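Local coordinates for protein DNA polymerase (Pyrobaculum calidifontis, PDB 5MDN) that probably catalyses template-directed DNA synthesis, adding deoxynucleotides from their triphosphates to a growing strand with release of diphosphate, at residues A[201-206]-A[318-323]; A[316-319]-A[324-327]; A[379-384]-A[470-475]; A[477-482]-A[505-510]. All blocks are in the same frame, centred on the assembly; numbering follows the deposited sequence.

Contact 1 of 4, residues A[201-206]-A[318-323]; sequences FEAEGR and EYWNDP
The six-membered side of the W320 indole comes edge-on against A203 and E202, tying helix 316-320 to the border of the RNase H-like exonuclease fold. Strand 198-202, which ends at E202, is the outermost on its side of the five-stranded mixed sheet of that domain, and the chain is turning into loop just where the tryptophan arrives. The contact is thus a worked example of an aromatic ring packed against the margin of a sheet. CH2 of W320 lies 3.7 Å from the carbonyl O of A203, which sits in the ring plane, so the indole offers this oxygen its C-H rim and not a face. CB of A203 adds an apolar touch to CZ2 of W320 at 4.3 Å. On the strand side, CB of E202 comes within 4.1 Å of CH2 of W320. From there E202 continues extended beyond CG, and its carboxylate plane is turned 65° from the indole plane, a passing contact rather than a polar bond.

The reach of the ring follows from its first torsion: with CG anti to the backbone N (chi1 179°), W320 projects from the helix end toward the strand. A second shell holds both partners. V187 of the neighbouring strand 186-193 pairs with A203 through the backbone and also touches W320, while R326 makes a cation-pi contact with the indole. At the pyrrole side the approach is looser, N of R206 lying near the ring plane 4.5 Å from NE1 of W320.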
# COMPACT_ATOMS: atom_id res chain seq x y z
N PHE A 201 -16.20 -12.94 -20.67
CA PHE A 201 -17.65 -13.12 -20.62
C PHE A 201 -18.30 -11.77 -20.92
O PHE A 201 -18.15 -10.82 -20.15
CB PHE A 201 -18.08 -13.64 -19.25
CG PHE A 201 -17.31 -14.84 -18.78
CD1 PHE A 201 -17.54 -16.09 -19.32
CD2 PHE A 201 -16.35 -14.71 -17.79
CE1 PHE A 201 -16.83 -17.20 -18.88
CE2 PHE A 201 -15.64 -15.81 -17.34
CZ PHE A 201 -15.88 -17.05 -17.89
N GLU A 202 -19.02 -11.70 -22.04
CA GLU A 202 -19.74 -10.50 -22.43
C GLU A 202 -21.23 -10.70 -22.19
O GLU A 202 -21.75 -11.81 -22.29
CB GLU A 202 -19.51 -10.14 -23.90
CG GLU A 202 -18.28 -10.73 -24.55
CD GLU A 202 -18.21 -10.41 -26.03
OE1 GLU A 202 -18.72 -9.34 -26.43
OE2 GLU A 202 -17.66 -11.23 -26.79
N ALA A 203 -21.90 -9.59 -21.88
CA ALA A 203 -23.33 -9.62 -21.64
C ALA A 203 -24.11 -9.68 -22.95
O ALA A 203 -23.58 -9.50 -24.04
CB ALA A 203 -23.73 -8.38 -20.83
N GLU A 204 -25.41 -9.92 -22.81
CA GLU A 204 -26.38 -9.64 -23.86
C GLU A 204 -26.96 -8.26 -23.63
O GLU A 204 -27.49 -7.98 -22.55
CB GLU A 204 -27.52 -10.66 -23.89
CG GLU A 204 -27.09 -12.07 -24.12
CD GLU A 204 -28.21 -12.96 -24.60
OE1 GLU A 204 -29.23 -12.46 -25.13
OE2 GLU A 204 -28.07 -14.19 -24.45
N GLY A 205 -26.85 -7.40 -24.65
CA GLY A 205 -27.30 -6.02 -24.64
C GLY A 205 -28.13 -5.60 -23.45
O GLY A 205 -29.36 -5.70 -23.46
N ARG A 206 -27.44 -5.16 -22.39
CA ARG A 206 -27.94 -4.64 -21.10
C ARG A 206 -28.38 -5.72 -20.12
O ARG A 206 -29.01 -5.38 -19.11
CB ARG A 206 -29.09 -3.65 -21.26
CG ARG A 206 -28.81 -2.55 -22.26
CD ARG A 206 -27.72 -1.63 -21.75
NE ARG A 206 -28.29 -0.57 -20.93
CZ ARG A 206 -28.54 0.65 -21.37
NH1 ARG A 206 -28.26 0.96 -22.63
NH2 ARG A 206 -29.07 1.56 -20.57
N GLU A 318 -20.17 3.85 -25.07
CA GLU A 318 -20.16 4.21 -26.49
C GLU A 318 -19.55 3.11 -27.34
O GLU A 318 -20.07 2.78 -28.41
CB GLU A 318 -19.44 5.55 -26.66
CG GLU A 318 -19.47 6.11 -28.06
CD GLU A 318 -19.23 7.61 -28.07
OE1 GLU A 318 -20.16 8.34 -27.68
OE2 GLU A 318 -18.12 8.06 -28.45
N TYR A 319 -18.44 2.52 -26.88
CA TYR A 319 -17.84 1.41 -27.61
C TYR A 319 -18.68 0.14 -27.50
O TYR A 319 -18.47 -0.80 -28.28
CB TYR A 319 -16.42 1.14 -27.10
CG TYR A 319 -15.39 2.14 -27.58
CD1 TYR A 319 -15.45 3.48 -27.20
CD2 TYR A 319 -14.35 1.74 -28.41
CE1 TYR A 319 -14.51 4.39 -27.64
CE2 TYR A 319 -13.40 2.65 -28.85
CZ TYR A 319 -13.49 3.97 -28.47
OH TYR A 319 -12.55 4.87 -28.90
N TRP A 320 -19.62 0.08 -26.55
CA TRP A 320 -20.46 -1.09 -26.35
C TRP A 320 -21.71 -1.07 -27.23
O TRP A 320 -22.14 -2.12 -27.72
CB TRP A 320 -20.86 -1.20 -24.87
CG TRP A 320 -21.76 -2.35 -24.54
CD1 TRP A 320 -23.06 -2.28 -24.14
CD2 TRP A 320 -21.42 -3.74 -24.55
NE1 TRP A 320 -23.56 -3.53 -23.91
CE2 TRP A 320 -22.57 -4.45 -24.15
CE3 TRP A 320 -20.26 -4.46 -24.86
CZ2 TRP A 320 -22.59 -5.84 -24.06
CZ3 TRP A 320 -20.28 -5.84 -24.76
CH2 TRP A 320 -21.44 -6.51 -24.36
N ASN A 321 -22.31 0.10 -27.43
CA ASN A 321 -23.48 0.25 -28.28
C ASN A 321 -23.13 0.42 -29.75
O ASN A 321 -23.98 0.85 -30.54
CB ASN A 321 -24.34 1.42 -27.80
CG ASN A 321 -24.56 1.42 -26.30
OD1 ASN A 321 -24.27 2.40 -25.61
ND2 ASN A 321 -25.07 0.31 -25.78
N ASP A 322 -21.90 0.11 -30.14
CA ASP A 322 -21.44 0.27 -31.51
C ASP A 322 -20.71 -1.00 -31.92
O ASP A 322 -19.57 -1.23 -31.46
CB ASP A 322 -20.53 1.49 -31.63
CG ASP A 322 -20.24 1.88 -33.08
OD1 ASP A 322 -20.32 1.01 -33.97
OD2 ASP A 322 -19.95 3.07 -33.32
N PRO A 323 -21.31 -1.85 -32.76
CA PRO A 323 -20.64 -3.10 -33.15
C PRO A 323 -19.32 -2.90 -33.86
O PRO A 323 -18.53 -3.85 -33.95
CB PRO A 323 -21.67 -3.77 -34.07
CG PRO A 323 -22.99 -3.21 -33.63
CD PRO A 323 -22.70 -1.78 -33.25

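Contact 2 of 4, residues A[316-319]-A[324-327]; sequences VYEY and AKRP
K325 lays its aliphatic chain across one face of the Y319 ring, the two side chains crossing at about a right angle. The lysine is extended beyond CG, and its CD stands 4.0 Å from the centroid of the Y319 ring and only 7° off the ring normal, a well-centred CH-pi contact. Nearer the backbone, CB of K325 meets CD2 of Y319 at the ring's rim. With CG opposite the carbonyl carbon (chi1 -59°), the lysine starts beside its own backbone N and carries its chain over the aromatic face. Its ammonium ends beyond the centre: NZ of K325 is 5.2 Å from the centroid of the Y319 ring, at most a weak cation-pi attraction. The same NZ approaches OE2 of E318 at 3.9 Å, a long salt bridge, and K315 is a second, likewise long and weak, partner of that carboxylate. An alanine in place of Y319 is likely to leave the methylenes of K325 without their flat support and the chain free to swing. The contact bridges the turn between helix 316-320 and the start of helix 326-356 at the protein surface. Chemically it rests chiefly on dispersion between methylenes and the aromatic ring, with electrostatics adding probably only a modest, long-range pull.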
# COMPACT_ATOMS: atom_id res chain seq x y z
N VAL A 316 -17.01 3.64 -22.19
CA VAL A 316 -17.14 2.23 -22.52
C VAL A 316 -18.55 1.92 -23.03
O VAL A 316 -18.74 0.98 -23.81
CB VAL A 316 -16.77 1.32 -21.33
CG1 VAL A 316 -15.55 1.87 -20.59
CG2 VAL A 316 -17.94 1.14 -20.39
N TYR A 317 -19.55 2.70 -22.59
CA TYR A 317 -20.89 2.54 -23.14
C TYR A 317 -20.90 2.81 -24.64
O TYR A 317 -21.55 2.10 -25.41
CB TYR A 317 -21.87 3.46 -22.41
CG TYR A 317 -21.78 4.92 -22.81
CD1 TYR A 317 -20.84 5.77 -22.23
CD2 TYR A 317 -22.63 5.46 -23.77
CE1 TYR A 317 -20.75 7.10 -22.59
CE2 TYR A 317 -22.55 6.79 -24.14
CZ TYR A 317 -21.61 7.60 -23.55
OH TYR A 317 -21.52 8.93 -23.91
N GLU A 318 -20.17 3.85 -25.07
CA GLU A 318 -20.16 4.21 -26.49
C GLU A 318 -19.55 3.11 -27.34
O GLU A 318 -20.07 2.78 -28.41
CB GLU A 318 -19.44 5.55 -26.66
CG GLU A 318 -19.47 6.11 -28.06
CD GLU A 318 -19.23 7.61 -28.07
OE1 GLU A 318 -20.16 8.34 -27.68
OE2 GLU A 318 -18.12 8.06 -28.45
N TYR A 319 -18.44 2.52 -26.88
CA TYR A 319 -17.84 1.41 -27.61
C TYR A 319 -18.68 0.14 -27.50
O TYR A 319 -18.47 -0.80 -28.28
CB TYR A 319 -16.42 1.14 -27.10
CG TYR A 319 -15.39 2.14 -27.58
CD1 TYR A 319 -15.45 3.48 -27.20
CD2 TYR A 319 -14.35 1.74 -28.41
CE1 TYR A 319 -14.51 4.39 -27.64
CE2 TYR A 319 -13.40 2.65 -28.85
CZ TYR A 319 -13.49 3.97 -28.47
OH TYR A 319 -12.55 4.87 -28.90
N ALA A 324 -19.04 -1.70 -34.37
CA ALA A 324 -17.72 -1.43 -34.92
C ALA A 324 -16.67 -1.26 -33.83
O ALA A 324 -15.50 -1.62 -34.03
CB ALA A 324 -17.76 -0.18 -35.81
N LYS A 325 -17.07 -0.74 -32.67
CA LYS A 325 -16.14 -0.43 -31.59
C LYS A 325 -16.11 -1.49 -30.50
O LYS A 325 -15.28 -1.40 -29.59
CB LYS A 325 -16.51 0.92 -30.96
CG LYS A 325 -16.48 2.09 -31.93
CD LYS A 325 -16.77 3.40 -31.21
CE LYS A 325 -16.71 4.58 -32.16
NZ LYS A 325 -17.16 5.84 -31.50
N ARG A 326 -16.99 -2.49 -30.56
CA ARG A 326 -16.98 -3.55 -29.55
C ARG A 326 -15.71 -4.40 -29.61
O ARG A 326 -15.12 -4.65 -28.55
CB ARG A 326 -18.25 -4.40 -29.65
CG ARG A 326 -18.88 -4.74 -28.30
CD ARG A 326 -19.94 -5.82 -28.44
NE ARG A 326 -21.22 -5.30 -28.94
CZ ARG A 326 -22.40 -5.55 -28.37
NH1 ARG A 326 -22.47 -6.31 -27.29
NH2 ARG A 326 -23.50 -5.04 -28.89
N PRO A 327 -15.25 -4.88 -30.77
CA PRO A 327 -14.05 -5.74 -30.77
C PRO A 327 -12.80 -5.04 -30.28
O PRO A 327 -11.86 -5.72 -29.84
CB PRO A 327 -13.92 -6.16 -32.25
CG PRO A 327 -14.65 -5.11 -33.00
CD PRO A 327 -15.81 -4.75 -32.13

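Contact 3 of 4, residues A[379-384]-A[470-475]; sequences LRYAYR and PAVLKH
Y381 of helix 370-384 reaches across to V472 and H475, which lie three residues, nearly one turn, apart on helix 468-486. Followed outward, the tyrosine meets a methyl group first: its CB is 3.8 Å from CG2 of V472. CG of the ring lies close to both valine methyls, and further out CD2 and CE2 belong to CG1, which sits over the face of the ring. CG1 of V472 is 3.9 Å from the centroid of the Y381 ring and 13° off its normal, a CH-pi contact. On the opposite edge of the ring, CE1 of Y381 passes 3.6 Å from ND1 of H475. The tip completes the path, OH of Y381 being hydrogen-bonded to ND1 of H475 at 2.8 Å, with the nitrogen at the edge of the tyrosine ring and near its plane. The imidazole reaches this point because its CG lies opposite the backbone N (chi1 -170°), and the two ring planes are inclined at 74°. A phenylalanine at Y381 would probably keep the methyl packing but leave ND1 of H475 without its hydroxyl mate and the imidazole freer to turn. L476 and L479 of helix 468-486 also touch the tyrosine. Here one side chain joins two helices of the polymerase region by an apolar base and a polar tip, through a bond that is likely to hold the imidazole in its rotation, whichever partner donates.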
# COMPACT_ATOMS: atom_id res chain seq x y z
N LEU A 379 4.07 -6.79 17.30
CA LEU A 379 3.20 -7.57 18.18
C LEU A 379 3.63 -9.03 18.20
O LEU A 379 3.59 -9.68 19.25
CB LEU A 379 1.75 -7.47 17.73
CG LEU A 379 0.96 -6.18 17.94
CD1 LEU A 379 -0.44 -6.39 17.41
CD2 LEU A 379 0.95 -5.79 19.40
N ARG A 380 4.04 -9.56 17.05
CA ARG A 380 4.50 -10.95 16.99
C ARG A 380 5.80 -11.12 17.76
O ARG A 380 5.97 -12.09 18.51
CB ARG A 380 4.67 -11.38 15.54
CG ARG A 380 4.64 -12.88 15.31
CD ARG A 380 4.68 -13.21 13.83
NE ARG A 380 3.35 -13.18 13.23
CZ ARG A 380 2.63 -14.27 12.94
NH1 ARG A 380 3.12 -15.47 13.21
NH2 ARG A 380 1.43 -14.15 12.39
N TYR A 381 6.75 -10.19 17.58
CA TYR A 381 7.98 -10.23 18.36
C TYR A 381 7.72 -10.01 19.84
O TYR A 381 8.33 -10.67 20.69
CB TYR A 381 8.97 -9.18 17.84
CG TYR A 381 9.81 -9.64 16.67
CD1 TYR A 381 10.97 -10.38 16.87
CD2 TYR A 381 9.44 -9.34 15.36
CE1 TYR A 381 11.74 -10.81 15.81
CE2 TYR A 381 10.21 -9.76 14.29
CZ TYR A 381 11.36 -10.50 14.52
OH TYR A 381 12.12 -10.92 13.46
N ALA A 382 6.82 -9.07 20.18
CA ALA A 382 6.52 -8.80 21.58
C ALA A 382 5.99 -10.03 22.30
O ALA A 382 6.24 -10.20 23.50
CB ALA A 382 5.51 -7.66 21.69
N TYR A 383 5.27 -10.91 21.60
CA TYR A 383 4.75 -12.11 22.25
C TYR A 383 5.87 -13.07 22.62
O TYR A 383 5.99 -13.48 23.78
CB TYR A 383 3.73 -12.81 21.35
CG TYR A 383 3.17 -14.06 21.99
CD1 TYR A 383 2.24 -13.98 23.02
CD2 TYR A 383 3.60 -15.32 21.58
CE1 TYR A 383 1.74 -15.12 23.61
CE2 TYR A 383 3.10 -16.46 22.17
CZ TYR A 383 2.17 -16.36 23.19
OH TYR A 383 1.67 -17.49 23.78
N ARG A 384 6.72 -13.43 21.65
CA ARG A 384 7.78 -14.39 21.92
C ARG A 384 8.87 -13.84 22.83
O ARG A 384 9.72 -14.60 23.27
CB ARG A 384 8.40 -14.87 20.61
CG ARG A 384 7.44 -15.62 19.71
CD ARG A 384 6.86 -16.82 20.44
NE ARG A 384 6.00 -17.64 19.60
CZ ARG A 384 5.38 -18.74 20.02
NH1 ARG A 384 5.54 -19.14 21.28
NH2 ARG A 384 4.62 -19.44 19.20
N PRO A 470 15.76 -2.38 19.35
CA PRO A 470 17.04 -2.90 18.86
C PRO A 470 17.07 -4.42 18.75
O PRO A 470 17.58 -4.95 17.75
CB PRO A 470 18.04 -2.39 19.90
CG PRO A 470 17.42 -1.16 20.43
CD PRO A 470 15.95 -1.44 20.47
N ALA A 471 16.51 -5.13 19.73
CA ALA A 471 16.50 -6.59 19.67
C ALA A 471 15.79 -7.10 18.42
O ALA A 471 16.20 -8.11 17.83
CB ALA A 471 15.86 -7.17 20.93
N VAL A 472 14.71 -6.43 18.02
CA VAL A 472 13.97 -6.84 16.83
C VAL A 472 14.79 -6.59 15.57
O VAL A 472 14.89 -7.46 14.69
CB VAL A 472 12.61 -6.12 16.76
CG1 VAL A 472 11.91 -6.41 15.45
CG2 VAL A 472 11.74 -6.53 17.94
N LEU A 473 15.39 -5.40 15.47
CA LEU A 473 16.21 -5.09 14.31
C LEU A 473 17.41 -6.03 14.22
O LEU A 473 17.77 -6.49 13.13
CB LEU A 473 16.69 -3.65 14.38
CG LEU A 473 15.57 -2.61 14.35
CD1 LEU A 473 16.09 -1.25 14.81
CD2 LEU A 473 14.98 -2.52 12.96
N LYS A 474 18.05 -6.32 15.36
CA LYS A 474 19.17 -7.25 15.38
C LYS A 474 18.77 -8.60 14.78
O LYS A 474 19.55 -9.23 14.07
CB LYS A 474 19.69 -7.44 16.80
CG LYS A 474 20.35 -6.20 17.40
CD LYS A 474 21.04 -6.46 18.71
CE LYS A 474 21.55 -5.15 19.29
NZ LYS A 474 22.16 -5.36 20.62
N HIS A 475 17.55 -9.06 15.08
CA HIS A 475 17.07 -10.32 14.55
C HIS A 475 16.78 -10.22 13.05
O HIS A 475 17.09 -11.15 12.29
CB HIS A 475 15.83 -10.77 15.31
CG HIS A 475 15.40 -12.17 15.02
ND1 HIS A 475 14.43 -12.46 14.09
CD2 HIS A 475 15.81 -13.35 15.52
CE1 HIS A 475 14.25 -13.77 14.04
NE2 HIS A 475 15.08 -14.34 14.90

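Contact 4 of 4, residues A[477-482]-A[505-510]; sequences VELRRA and RALKVM
Helices 477-482 and 505-510 run almost antiparallel, their axes 9.2 Å apart at closest approach and their directions 158° apart, with R480 and L507 nearest in the backbone. L507 fills the space between them: its CD1 lies 3.7 Å from the backbone N of R480 and also touches CB of that arginine. The other branch, CD2 of L507, meets CD1 of L479 at 4.0 Å, the two leucines crossing at about a right angle. Beside this apolar layer R480 and K508 lie side by side and point the same way. The methylenes of K508 cover one face of the R480 guanidinium toward its rim, CG of K508 being 3.6 Å from NH1 of R480. NZ of K508 ends 4.8 Å from NH2 of R480, which also has a weak hydrogen bond to Q504. The nonpolar stem of the lysine therefore packs against the flat cationic group while the two charged ends travel together. Two long antiparallel helices following one another in the chain are the hallmark of the fingers of family B polymerases, and helices 468-486 and 495-512 fit that description. In relatives the fingers present basic side chains to the incoming nucleotide triphosphate, and R480 and K508 may belong to that basic set by analogy.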
# COMPACT_ATOMS: atom_id res chain seq x y z
N VAL A 477 18.25 -8.17 10.96
CA VAL A 477 19.55 -8.10 10.30
C VAL A 477 20.17 -9.49 10.19
O VAL A 477 20.72 -9.86 9.15
CB VAL A 477 20.47 -7.12 11.05
CG1 VAL A 477 21.89 -7.20 10.50
CG2 VAL A 477 19.94 -5.70 10.93
N GLU A 478 20.08 -10.28 11.27
CA GLU A 478 20.64 -11.63 11.24
C GLU A 478 19.93 -12.51 10.23
O GLU A 478 20.57 -13.23 9.46
CB GLU A 478 20.56 -12.26 12.64
CG GLU A 478 21.48 -13.46 12.83
CD GLU A 478 21.39 -14.04 14.23
OE1 GLU A 478 20.26 -14.13 14.76
OE2 GLU A 478 22.44 -14.40 14.79
N LEU A 479 18.59 -12.48 10.23
CA LEU A 479 17.82 -13.25 9.26
C LEU A 479 18.23 -12.92 7.83
O LEU A 479 18.46 -13.82 7.01
CB LEU A 479 16.32 -12.99 9.45
CG LEU A 479 15.62 -13.60 10.67
CD1 LEU A 479 14.19 -13.11 10.71
CD2 LEU A 479 15.67 -15.12 10.62
N ARG A 480 18.32 -11.62 7.51
CA ARG A 480 18.70 -11.22 6.16
C ARG A 480 20.13 -11.63 5.84
O ARG A 480 20.40 -12.13 4.74
CB ARG A 480 18.54 -9.71 6.01
CG ARG A 480 18.69 -9.20 4.59
CD ARG A 480 18.77 -7.69 4.57
NE ARG A 480 19.33 -7.18 3.32
CZ ARG A 480 19.67 -5.92 3.12
NH1 ARG A 480 19.54 -5.02 4.09
NH2 ARG A 480 20.17 -5.54 1.95
N ARG A 481 21.05 -11.42 6.78
CA ARG A 481 22.44 -11.81 6.57
C ARG A 481 22.57 -13.30 6.27
O ARG A 481 23.40 -13.71 5.45
CB ARG A 481 23.28 -11.42 7.79
CG ARG A 481 24.78 -11.44 7.56
CD ARG A 481 25.43 -10.29 8.31
NE ARG A 481 25.20 -10.38 9.75
CZ ARG A 481 25.16 -9.33 10.56
NH1 ARG A 481 25.31 -8.10 10.08
NH2 ARG A 481 24.94 -9.50 11.86
N ALA A 482 21.75 -14.12 6.92
CA ALA A 482 21.78 -15.56 6.66
C ALA A 482 21.19 -15.88 5.29
O ALA A 482 21.75 -16.68 4.53
CB ALA A 482 21.02 -16.31 7.76
N ARG A 505 15.03 -8.77 0.35
CA ARG A 505 14.55 -7.39 0.29
C ARG A 505 13.39 -7.17 1.26
O ARG A 505 13.28 -6.10 1.88
CB ARG A 505 14.13 -7.02 -1.13
CG ARG A 505 13.52 -5.63 -1.22
CD ARG A 505 13.48 -5.09 -2.64
NE ARG A 505 12.59 -3.93 -2.73
CZ ARG A 505 11.35 -3.96 -3.19
NH1 ARG A 505 10.82 -5.10 -3.63
NH2 ARG A 505 10.62 -2.85 -3.23
N ALA A 506 12.51 -8.17 1.41
CA ALA A 506 11.37 -8.02 2.30
C ALA A 506 11.82 -7.77 3.74
O ALA A 506 11.21 -6.97 4.45
CB ALA A 506 10.49 -9.27 2.24
N LEU A 507 12.89 -8.44 4.17
CA LEU A 507 13.44 -8.17 5.49
C LEU A 507 14.01 -6.76 5.58
O LEU A 507 13.83 -6.07 6.59
CB LEU A 507 14.51 -9.21 5.83
CG LEU A 507 13.99 -10.62 6.10
CD1 LEU A 507 15.06 -11.67 5.82
CD2 LEU A 507 13.47 -10.74 7.53
N LYS A 508 14.72 -6.32 4.53
CA LYS A 508 15.26 -4.97 4.49
C LYS A 508 14.17 -3.92 4.64
O LYS A 508 14.30 -2.97 5.43
CB LYS A 508 15.99 -4.74 3.16
CG LYS A 508 16.51 -3.33 2.99
CD LYS A 508 17.21 -3.15 1.65
CE LYS A 508 17.66 -1.71 1.47
NZ LYS A 508 18.31 -1.49 0.15
N VAL A 509 13.07 -4.07 3.89
CA VAL A 509 12.03 -3.05 3.88
C VAL A 509 11.38 -2.92 5.25
O VAL A 509 11.10 -1.81 5.72
CB VAL A 509 10.99 -3.36 2.79
CG1 VAL A 509 9.85 -2.35 2.82
CG2 VAL A 509 11.64 -3.37 1.42
N MET A 510 11.15 -4.05 5.93
CA MET A 510 10.55 -3.99 7.26
C MET A 510 11.51 -3.38 8.27
O MET A 510 11.09 -2.63 9.16
CB MET A 510 10.12 -5.39 7.69
CG MET A 510 9.03 -5.99 6.81
SD MET A 510 7.49 -5.06 6.82
CE MET A 510 7.14 -4.99 8.57

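In the fold
The four contacts fall into two clusters on opposite sides of the chain's centre. Contacts 1 and 2, 7 Å apart between centres, share helix 316-320, and contact 2 continues into helix 326-356; together they join the exonuclease sheet to the helices that follow it. Contacts 3 and 4, 13 Å apart between centres, share helix 468-486 and meet where OH of Y381 lies 4.1 Å from CD1 of L479. The clusters, with contact centres about 49 to 55 Å apart, do not touch. Along the chain the exonuclease-side pair closes before the polymerase-side pair opens, and within the latter contact 3 closes before contact 4 opens, a modular plan in which helix 468-486 is packed against helix 370-384 and its hairpin partner, helix 495-512.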